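Local coordinates for protein ADP-ribose pyrophosphatase MutT (PDB 4KYX) that probably hydrolyses nucleoside diphosphate-linked or oxidised nucleotide substrates with the help of magnesium, as a member of the Nudix family, at residues A[13-21]-A[43-51]; A[69-80]-A[92-103]. All blocks are in the same frame, centred on the assembly; numbering follows the deposited sequence. Where two conformers were deposited one is given.

Both interactions centre on antiparallel strand pairs of one mixed sheet; interaction 2 runs on into loops. Strands 14-22 and 89-99 are neighbours there, so interaction 1 lies beside interaction 2. Gly-16 O and Gly-18 N make probable hydrogen bonds to Ile-94 N and Ile-94 O. Interaction 1 is mostly buried and rich in glycine, with a polar end at Arg-14 and His-48. Its short strand 45-48 is outermost in the sheet within this chain. Interaction 2 is longer and only partly buried. It joins the two arms of a hairpin and contains a beta bulge. It has more of both backbone bonds and apolar pairs, and buries about twice the surface. Both also touch the second subunit.

Interaction 1: residues A[13-21]-A[43-51]; sequences PRIGIGILI and APAGGHLEF
Ile-17 N reaches Gly-47 O at 2.7 Å, and Gly-47 N returns a more bent bond to Ile-17 O. Leu-49 N to Ile-15 O and Ile-19 N to Ala-45 O extend this antiparallel pairing both ways. Gly-46 CA comes within 3.0 Å of Ile-17 O in a CA-H...O contact. At the backbone angles of Gly-46 (phi 147°) a CB would be jammed against the carbonyl O of Ala-45 and would also meet Ile-17 O. The backbone shape itself calls for glycine. Gly-46 N bonds Glu-66 OE1 on helix 55-67, on which Ile-17 and Ile-19 also pack.

Polar side chains meet near the start of strand 14-22. The Arg-14 guanidinium lies flat over one face of the His-48 ring, with planes 20° apart and centres 4.0 Å apart. Arg-14 CG is anti to the carbonyl carbon (chi1 -59°), and bends at chi2 and chi3 bring NH2 to 3.5 Å from His-48 CD2. His-48 NE2 is hydrogen-bonded to Tyr-91 OH, which helps hold the ring against the guanidinium. One water accepts from Arg-14 NH2 and donates to Ile-15 O and Leu-49 O.

Apolar side chains flank the strand pair. Ile-21 CD1 touches Ala-45 CB at 3.7 Å. Ile-15 CG2 lies alongside Leu-49 CB, while Ile-15 also packs on Ile-15 of the second subunit.

Gly-47 matches the first glycine of the Nudix box. Strand 45-48 and the loop after it lead into helix 55-67, the strand-loop-helix of that motif.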
loop_
_atom_site.group_PDB
_atom_site.type_symbol
_atom_site.label_atom_id
_atom_site.label_comp_id
_atom_site.label_asym_id
_atom_site.label_seq_id
_atom_site.Cartn_x
_atom_site.Cartn_y
_atom_site.Cartn_z
ATOM N N PRO A 13 -7.204 -6.406 6.849
ATOM C CA PRO A 13 -6.997 -5.216 6.028
ATOM C C PRO A 13 -7.094 -5.527 4.512
ATOM O O PRO A 13 -6.577 -6.545 4.049
ATOM C CB PRO A 13 -5.557 -4.800 6.407
ATOM C CG PRO A 13 -5.373 -5.328 7.772
ATOM C CD PRO A 13 -6.064 -6.648 7.762
ATOM N N ARG A 14 -7.742 -4.646 3.771
ATOM C CA ARG A 14 -7.919 -4.846 2.341
ATOM C C ARG A 14 -7.180 -3.827 1.514
ATOM O O ARG A 14 -6.938 -2.751 1.967
ATOM C CB ARG A 14 -9.407 -4.773 2.045
ATOM C CG ARG A 14 -10.244 -5.806 2.781
ATOM C CD ARG A 14 -10.348 -7.150 2.049
ATOM N NE ARG A 14 -10.210 -7.095 0.580
ATOM C CZ ARG A 14 -11.182 -7.132 -0.330
ATOM N NH1 ARG A 14 -12.481 -7.164 -0.003
ATOM N NH2 ARG A 14 -10.835 -7.113 -1.612
ATOM N N ILE A 15 -6.902 -4.122 0.249
ATOM C CA ILE A 15 -6.181 -3.201 -0.551
ATOM C C ILE A 15 -7.130 -2.590 -1.588
ATOM O O ILE A 15 -7.766 -3.294 -2.360
ATOM C CB ILE A 15 -5.003 -3.858 -1.267
ATOM C CG1 ILE A 15 -3.996 -4.396 -0.237
ATOM C CG2 ILE A 15 -4.411 -2.857 -2.242
ATOM C CD1 ILE A 15 -3.297 -5.689 -0.590
ATOM N N GLY A 16 -7.154 -1.273 -1.599
ATOM C CA GLY A 16 -7.987 -0.485 -2.490
ATOM C C GLY A 16 -7.066 0.258 -3.441
ATOM O O GLY A 16 -5.958 0.663 -3.089
ATOM N N ILE A 17 -7.531 0.507 -4.651
ATOM C CA ILE A 17 -6.811 1.305 -5.608
ATOM C C ILE A 17 -7.667 2.564 -5.830
ATOM O O ILE A 17 -8.851 2.447 -6.182
ATOM C CB ILE A 17 -6.627 0.511 -6.941
ATOM C CG1 ILE A 17 -5.744 -0.740 -6.813
ATOM C CG2 ILE A 17 -6.227 1.440 -8.079
ATOM C CD1 ILE A 17 -4.434 -0.595 -6.127
ATOM N N GLY A 18 -7.086 3.753 -5.706
ATOM C CA GLY A 18 -7.780 4.957 -6.149
ATOM C C GLY A 18 -7.050 5.598 -7.296
ATOM O O GLY A 18 -5.839 5.670 -7.334
ATOM N N ILE A 19 -7.820 6.103 -8.248
ATOM C CA ILE A 19 -7.251 6.790 -9.390
ATOM C C ILE A 19 -7.651 8.261 -9.503
ATOM O O ILE A 19 -8.841 8.589 -9.559
ATOM C CB ILE A 19 -7.655 6.099 -10.686
ATOM C CG1 ILE A 19 -7.368 4.587 -10.538
ATOM C CG2 ILE A 19 -6.835 6.705 -11.823
ATOM C CD1 ILE A 19 -8.569 3.754 -10.105
ATOM N N LEU A 20 -6.665 9.146 -9.484
ATOM C CA LEU A 20 -6.891 10.528 -9.839
ATOM C C LEU A 20 -6.797 10.631 -11.367
ATOM O O LEU A 20 -5.732 10.661 -11.937
ATOM C CB LEU A 20 -5.923 11.478 -9.185
ATOM C CG LEU A 20 -5.670 11.294 -7.692
ATOM C CD1 LEU A 20 -4.847 12.464 -7.146
ATOM C CD2 LEU A 20 -7.011 11.223 -6.994
ATOM N N ILE A 21 -7.967 10.766 -11.995
ATOM C CA ILE A 21 -8.087 10.836 -13.435
ATOM C C ILE A 21 -8.137 12.304 -13.795
ATOM O O ILE A 21 -8.988 13.068 -13.259
ATOM C CB ILE A 21 -9.399 10.246 -13.959
ATOM C CG1 ILE A 21 -9.608 8.821 -13.486
ATOM C CG2 ILE A 21 -9.415 10.293 -15.482
ATOM C CD1 ILE A 21 -11.054 8.407 -13.581
ATOM N N ALA A 43 -15.649 10.849 -4.117
ATOM C CA ALA A 43 -14.545 9.873 -4.198
ATOM C C ALA A 43 -13.994 9.822 -5.587
ATOM O O ALA A 43 -14.715 10.011 -6.555
ATOM C CB ALA A 43 -14.996 8.485 -3.811
ATOM N N PRO A 44 -12.721 9.461 -5.713
ATOM C CA PRO A 44 -12.236 9.227 -7.065
ATOM C C PRO A 44 -12.694 7.866 -7.609
ATOM O O PRO A 44 -13.265 7.054 -6.869
ATOM C CB PRO A 44 -10.729 9.289 -6.873
ATOM C CG PRO A 44 -10.528 8.817 -5.465
ATOM C CD PRO A 44 -11.728 9.145 -4.663
ATOM N N ALA A 45 -12.372 7.577 -8.866
ATOM C CA ALA A 45 -12.493 6.236 -9.386
ATOM C C ALA A 45 -11.634 5.271 -8.560
ATOM O O ALA A 45 -10.604 5.693 -7.946
ATOM C CB ALA A 45 -12.090 6.226 -10.841
ATOM N N GLY A 46 -12.074 4.019 -8.510
ATOM C CA GLY A 46 -11.284 2.970 -7.871
ATOM C C GLY A 46 -12.116 1.915 -7.212
ATOM O O GLY A 46 -13.313 1.904 -7.339
ATOM N N GLY A 47 -11.449 0.985 -6.563
ATOM C CA GLY A 47 -12.105 -0.108 -5.947
ATOM C C GLY A 47 -11.028 -1.099 -5.561
ATOM O O GLY A 47 -9.861 -0.717 -5.389
ATOM N N HIS A 48 -11.411 -2.356 -5.469
ATOM C CA HIS A 48 -10.542 -3.337 -4.828
ATOM C C HIS A 48 -9.511 -3.898 -5.795
ATOM O O HIS A 48 -9.834 -4.218 -6.944
ATOM C CB HIS A 48 -11.391 -4.492 -4.363
ATOM C CG HIS A 48 -12.183 -4.193 -3.149
ATOM N ND1 HIS A 48 -13.540 -4.397 -3.088
ATOM C CD2 HIS A 48 -11.816 -3.730 -1.929
ATOM C CE1 HIS A 48 -13.992 -4.046 -1.897
ATOM N NE2 HIS A 48 -12.969 -3.640 -1.172
ATOM N N LEU A 49 -8.271 -4.052 -5.335
ATOM C CA LEU A 49 -7.269 -4.794 -6.110
ATOM C C LEU A 49 -7.719 -6.258 -6.193
ATOM O O LEU A 49 -8.081 -6.857 -5.183
ATOM C CB LEU A 49 -5.893 -4.712 -5.412
ATOM C CG LEU A 49 -4.736 -5.386 -6.164
ATOM C CD1 LEU A 49 -4.415 -4.718 -7.493
ATOM C CD2 LEU A 49 -3.525 -5.337 -5.278
ATOM N N GLU A 50 -7.732 -6.826 -7.385
ATOM C CA GLU A 50 -8.116 -8.211 -7.527
ATOM C C GLU A 50 -6.878 -9.089 -7.553
ATOM O O GLU A 50 -5.771 -8.651 -7.903
ATOM C CB GLU A 50 -8.940 -8.459 -8.790
ATOM C CG GLU A 50 -10.321 -7.835 -8.742
ATOM C CD GLU A 50 -11.124 -8.035 -10.026
ATOM O OE1 GLU A 50 -10.691 -8.800 -10.908
ATOM O OE2 GLU A 50 -12.192 -7.372 -10.150
ATOM N N PHE A 51 -7.075 -10.351 -7.196
ATOM C CA PHE A 51 -5.959 -11.299 -7.166
ATOM C C PHE A 51 -5.270 -11.339 -8.527
ATOM O O PHE A 51 -5.927 -11.490 -9.543
ATOM C CB PHE A 51 -6.438 -12.698 -6.813
ATOM C CG PHE A 51 -5.351 -13.746 -6.862
ATOM C CD1 PHE A 51 -4.979 -14.369 -8.061
ATOM C CD2 PHE A 51 -4.708 -14.126 -5.701
ATOM C CE1 PHE A 51 -3.970 -15.331 -8.065
ATOM C CE2 PHE A 51 -3.715 -15.089 -5.714
ATOM C CZ PHE A 51 -3.341 -15.676 -6.907
HETATM O O HOH W 1 -8.445 -5.963 -2.571
#

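Interaction 2: residues A[69-80]-A[92-103]; sequences LIIENPQFIAVT and VSIFLKAHCLNE
Phe-95 O faces both Ile-77 N and Ala-78 N. Ile-77 N donates to Phe-95 O at 2.9 Å. The bond from Ala-78 N to Phe-95 O is weak, at 3.4 Å. Phe-95 N bonds Ala-78 O in return. Paired bonds continue between Gln-75 and Lys-97 and between Thr-80 and Ser-93, one on each side of the bulge.

Phe-76, Val-79, Ile-94 and Leu-96 share one face of the sheet. Ile-94 CG2 approaches the Phe-76 ring obliquely, 3.4 Å from Phe-76 CE2. Phe-76 CG is anti to the backbone N (chi1 -168°), which carries the ring over to that methyl. Ile-94 CD1 lies beside Val-79 CG2 at 3.9 Å. On the other face, Thr-80 OG1 sits at the edge of the Phe-95 ring, 3.8 Å from Phe-95 CE2. The hydrogen bond of that hydroxyl is with Asp-82 OD2; Phe-95 only packs against it.

Toward residues 69-72 and 98-102 the two segments meet again, with the register shifted by one. Ile-70 N points almost straight at Asn-102 OD1, at 2.8 Å and 177°. With OD1 taken by Ile-70 N and ND2 bonded to Asn-68 O and Glu-105 OE2, the amide is held from both ends. Leu-101 N bonds Ile-70 O at 2.9 Å. Ala-98 CB packs on Ile-71 CB, and a water bridges Glu-72 O and His-99 N.

Further out, Phe-76 stacks on Tyr-142 of the second subunit and meets Tyr-144 of its own chain edge-to-face. The whole is a twisted antiparallel beta hairpin with a classic beta bulge, in the mixed sheet of the Nudix fold.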
loop_
_atom_site.group_PDB
_atom_site.type_symbol
_atom_site.label_atom_id
_atom_site.label_comp_id
_atom_site.label_asym_id
_atom_site.label_seq_id
_atom_site.Cartn_x
_atom_site.Cartn_y
_atom_site.Cartn_z
ATOM N N LEU A 69 -13.781 5.763 -19.399
ATOM C CA LEU A 69 -12.608 6.502 -19.780
ATOM C C LEU A 69 -11.421 5.558 -19.870
ATOM O O LEU A 69 -11.309 4.599 -19.104
ATOM C CB LEU A 69 -12.272 7.594 -18.772
ATOM C CG LEU A 69 -13.305 8.697 -18.625
ATOM C CD1 LEU A 69 -13.049 9.659 -17.479
ATOM C CD2 LEU A 69 -13.404 9.427 -19.956
ATOM N N ILE A 70 -10.552 5.863 -20.823
ATOM C CA ILE A 70 -9.335 5.105 -21.057
ATOM C C ILE A 70 -8.195 5.950 -20.545
ATOM O O ILE A 70 -7.947 7.063 -21.057
ATOM C CB ILE A 70 -9.157 4.803 -22.590
ATOM C CG1 ILE A 70 -10.220 3.826 -23.039
ATOM C CG2 ILE A 70 -7.770 4.267 -22.811
ATOM C CD1 ILE A 70 -10.227 3.558 -24.557
ATOM N N ILE A 71 -7.486 5.433 -19.533
ATOM C CA ILE A 71 -6.307 6.124 -19.044
ATOM C C ILE A 71 -5.102 5.391 -19.473
ATOM O O ILE A 71 -5.171 4.163 -19.741
ATOM C CB ILE A 71 -6.270 6.310 -17.502
ATOM C CG1 ILE A 71 -6.500 4.986 -16.798
ATOM C CG2 ILE A 71 -7.283 7.374 -17.059
ATOM C CD1 ILE A 71 -5.862 4.943 -15.440
ATOM N N GLU A 72 -3.998 6.135 -19.572
ATOM C CA GLU A 72 -2.722 5.546 -19.907
ATOM C C GLU A 72 -1.667 5.818 -18.821
ATOM O O GLU A 72 -1.731 6.844 -18.140
ATOM C CB GLU A 72 -2.220 6.040 -21.277
ATOM C CG GLU A 72 -1.913 7.528 -21.319
ATOM C CD GLU A 72 -1.279 8.031 -22.619
ATOM O OE1 GLU A 72 -1.266 7.314 -23.706
ATOM O OE2 GLU A 72 -0.822 9.209 -22.549
ATOM N N ASN A 73 -0.727 4.884 -18.706
ATOM C CA ASN A 73 0.507 4.998 -17.899
ATOM C C ASN A 73 0.278 5.610 -16.517
ATOM O O ASN A 73 0.861 6.646 -16.179
ATOM C CB ASN A 73 1.549 5.802 -18.657
ATOM C CG ASN A 73 1.969 5.118 -19.939
ATOM O OD1 ASN A 73 2.005 5.733 -20.981
ATOM N ND2 ASN A 73 2.259 3.835 -19.856
ATOM N N PRO A 74 -0.590 4.963 -15.738
ATOM C CA PRO A 74 -0.884 5.513 -14.410
ATOM C C PRO A 74 0.382 5.509 -13.573
ATOM O O PRO A 74 1.194 4.536 -13.648
ATOM C CB PRO A 74 -1.930 4.561 -13.852
ATOM C CG PRO A 74 -1.803 3.325 -14.645
ATOM C CD PRO A 74 -1.296 3.697 -15.980
ATOM N N GLN A 75 0.551 6.588 -12.818
ATOM C CA GLN A 75 1.695 6.859 -11.992
ATOM C C GLN A 75 1.375 6.735 -10.514
ATOM O O GLN A 75 0.421 7.290 -10.013
ATOM C CB GLN A 75 2.269 8.250 -12.255
ATOM C CG GLN A 75 2.745 8.483 -13.672
ATOM C CD GLN A 75 3.862 7.532 -14.090
ATOM O OE1 GLN A 75 4.936 7.454 -13.443
ATOM N NE2 GLN A 75 3.622 6.774 -15.174
ATOM N N PHE A 76 2.199 6.003 -9.801
ATOM C CA PHE A 76 2.003 5.786 -8.341
ATOM C C PHE A 76 2.201 7.089 -7.593
ATOM O O PHE A 76 3.202 7.780 -7.796
ATOM C CB PHE A 76 2.990 4.700 -7.932
ATOM C CG PHE A 76 2.787 4.139 -6.581
ATOM C CD1 PHE A 76 3.243 4.809 -5.471
ATOM C CD2 PHE A 76 2.231 2.911 -6.424
ATOM C CE1 PHE A 76 3.096 4.266 -4.193
ATOM C CE2 PHE A 76 2.086 2.358 -5.178
ATOM C CZ PHE A 76 2.501 3.040 -4.055
ATOM N N ILE A 77 1.245 7.506 -6.763
ATOM C CA ILE A 77 1.290 8.796 -6.056
ATOM C C ILE A 77 1.422 8.653 -4.532
ATOM O O ILE A 77 2.107 9.419 -3.891
ATOM C CB ILE A 77 0.007 9.635 -6.309
ATOM C CG1 ILE A 77 -0.119 10.064 -7.780
ATOM C CG2 ILE A 77 -0.063 10.862 -5.392
ATOM C CD1 ILE A 77 0.999 10.936 -8.322
ATOM N N ALA A 78 0.693 7.705 -3.958
ATOM C CA ALA A 78 0.552 7.717 -2.505
ATOM C C ALA A 78 -0.046 6.453 -1.927
ATOM O O ALA A 78 -0.654 5.663 -2.627
ATOM C CB ALA A 78 -0.260 8.913 -2.086
ATOM N N VAL A 79 0.225 6.229 -0.645
ATOM C CA VAL A 79 -0.417 5.166 0.129
ATOM C C VAL A 79 -1.044 5.784 1.345
ATOM O O VAL A 79 -0.436 6.621 2.039
ATOM C CB VAL A 79 0.584 4.103 0.671
ATOM C CG1 VAL A 79 -0.179 2.990 1.390
ATOM C CG2 VAL A 79 1.427 3.524 -0.465
ATOM N N THR A 80 -2.255 5.332 1.642
ATOM C CA THR A 80 -2.936 5.706 2.868
ATOM C C THR A 80 -3.359 4.464 3.569
ATOM O O THR A 80 -3.589 3.456 2.933
ATOM C CB THR A 80 -4.185 6.581 2.633
ATOM O OG1 THR A 80 -5.088 5.870 1.793
ATOM C CG2 THR A 80 -3.845 7.876 1.948
ATOM N N VAL A 92 -5.988 -0.298 3.046
ATOM C CA VAL A 92 -4.799 0.364 2.595
ATOM C C VAL A 92 -5.109 0.802 1.179
ATOM O O VAL A 92 -5.374 -0.037 0.304
ATOM C CB VAL A 92 -3.571 -0.560 2.703
ATOM C CG1 VAL A 92 -2.372 0.022 1.991
ATOM C CG2 VAL A 92 -3.232 -0.802 4.184
ATOM N N SER A 93 -5.136 2.117 0.938
ATOM C CA SER A 93 -5.412 2.620 -0.402
ATOM C C SER A 93 -4.119 2.967 -1.131
ATOM O O SER A 93 -3.253 3.651 -0.595
ATOM C CB SER A 93 -6.285 3.851 -0.360
ATOM O OG SER A 93 -7.558 3.551 0.233
ATOM N N ILE A 94 -4.023 2.544 -2.369
ATOM C CA ILE A 94 -2.944 2.920 -3.253
ATOM C C ILE A 94 -3.501 3.875 -4.265
ATOM O O ILE A 94 -4.449 3.538 -4.978
ATOM C CB ILE A 94 -2.440 1.697 -4.017
ATOM C CG1 ILE A 94 -2.085 0.595 -3.030
ATOM C CG2 ILE A 94 -1.294 2.073 -4.943
ATOM C CD1 ILE A 94 -0.957 0.897 -2.137
ATOM N N PHE A 95 -2.952 5.079 -4.305
ATOM C CA PHE A 95 -3.398 6.060 -5.288
ATOM C C PHE A 95 -2.453 6.160 -6.440
ATOM O O PHE A 95 -1.228 6.179 -6.260
ATOM C CB PHE A 95 -3.529 7.435 -4.674
ATOM C CG PHE A 95 -4.727 7.561 -3.789
ATOM C CD1 PHE A 95 -5.952 7.861 -4.311
ATOM C CD2 PHE A 95 -4.609 7.357 -2.397
ATOM C CE1 PHE A 95 -7.086 7.996 -3.482
ATOM C CE2 PHE A 95 -5.739 7.492 -1.586
ATOM C CZ PHE A 95 -6.968 7.804 -2.142
ATOM N N LEU A 96 -3.065 6.300 -7.623
ATOM C CA LEU A 96 -2.347 6.551 -8.832
ATOM C C LEU A 96 -2.968 7.701 -9.603
ATOM O O LEU A 96 -4.078 8.064 -9.331
ATOM C CB LEU A 96 -2.311 5.325 -9.717
ATOM C CG LEU A 96 -1.673 4.093 -9.139
ATOM C CD1 LEU A 96 -2.726 3.205 -8.489
ATOM C CD2 LEU A 96 -0.966 3.389 -10.258
ATOM N N LYS A 97 -2.183 8.352 -10.421
ATOM C CA LYS A 97 -2.716 9.357 -11.291
ATOM C C LYS A 97 -2.503 9.059 -12.766
ATOM O O LYS A 97 -1.499 8.472 -13.161
ATOM C CB LYS A 97 -2.231 10.740 -10.939
ATOM C CG LYS A 97 -0.790 11.023 -11.134
ATOM C CD LYS A 97 -0.580 12.523 -11.417
ATOM C CE LYS A 97 0.886 12.702 -11.856
ATOM N NZ LYS A 97 1.799 13.028 -10.732
ATOM N N ALA A 98 -3.469 9.494 -13.577
ATOM C CA ALA A 98 -3.327 9.336 -15.004
ATOM C C ALA A 98 -4.171 10.345 -15.740
ATOM O O ALA A 98 -5.230 10.775 -15.248
ATOM C CB ALA A 98 -3.732 7.944 -15.422
ATOM N N HIS A 99 -3.700 10.720 -16.921
ATOM C CA HIS A 99 -4.544 11.469 -17.852
ATOM C C HIS A 99 -5.389 10.512 -18.662
ATOM O O HIS A 99 -4.913 9.439 -19.059
ATOM C CB HIS A 99 -3.712 12.362 -18.759
ATOM C CG HIS A 99 -3.420 13.689 -18.153
ATOM N ND1 HIS A 99 -4.191 14.804 -18.401
ATOM C CD2 HIS A 99 -2.499 14.056 -17.233
ATOM C CE1 HIS A 99 -3.713 15.821 -17.702
ATOM N NE2 HIS A 99 -2.692 15.387 -16.979
ATOM N N CYS A 100 -6.656 10.859 -18.836
ATOM C CA CYS A 100 -7.507 10.129 -19.772
ATOM C C CYS A 100 -7.346 10.627 -21.218
ATOM O O CYS A 100 -7.050 11.786 -21.470
ATOM C CB CYS A 100 -8.957 10.110 -19.335
ATOM S SG CYS A 100 -9.780 11.694 -19.476
ATOM N N LEU A 101 -7.595 9.720 -22.144
ATOM C CA LEU A 101 -7.404 9.926 -23.577
ATOM C C LEU A 101 -8.697 10.265 -24.323
ATOM O O LEU A 101 -8.667 10.633 -25.499
ATOM C CB LEU A 101 -6.784 8.656 -24.153
ATOM C CG LEU A 101 -5.392 8.331 -23.616
ATOM C CD1 LEU A 101 -4.824 7.107 -24.325
ATOM C CD2 LEU A 101 -4.450 9.527 -23.779
ATOM N N ASN A 102 -9.839 10.118 -23.670
ATOM C CA ASN A 102 -11.122 10.182 -24.343
ATOM C C ASN A 102 -12.136 10.832 -23.412
ATOM O O ASN A 102 -13.205 10.289 -23.201
ATOM C CB ASN A 102 -11.581 8.766 -24.711
ATOM C CG ASN A 102 -11.813 7.858 -23.488
ATOM O OD1 ASN A 102 -11.165 8.006 -22.462
ATOM N ND2 ASN A 102 -12.727 6.888 -23.622
ATOM N N GLU A 103 -11.781 11.982 -22.846
ATOM C CA GLU A 103 -12.615 12.581 -21.807
ATOM C C GLU A 103 -14.055 12.840 -22.239
ATOM O O GLU A 103 -14.964 12.805 -21.403
ATOM C CB GLU A 103 -11.977 13.867 -21.268
ATOM C CG GLU A 103 -11.920 15.030 -22.262
ATOM C CD GLU A 103 -11.048 16.144 -21.737
ATOM O OE1 GLU A 103 -9.816 15.921 -21.701
ATOM O OE2 GLU A 103 -11.589 17.177 -21.288
HETATM O O HOH W 2 -1.289 9.954 -17.911
#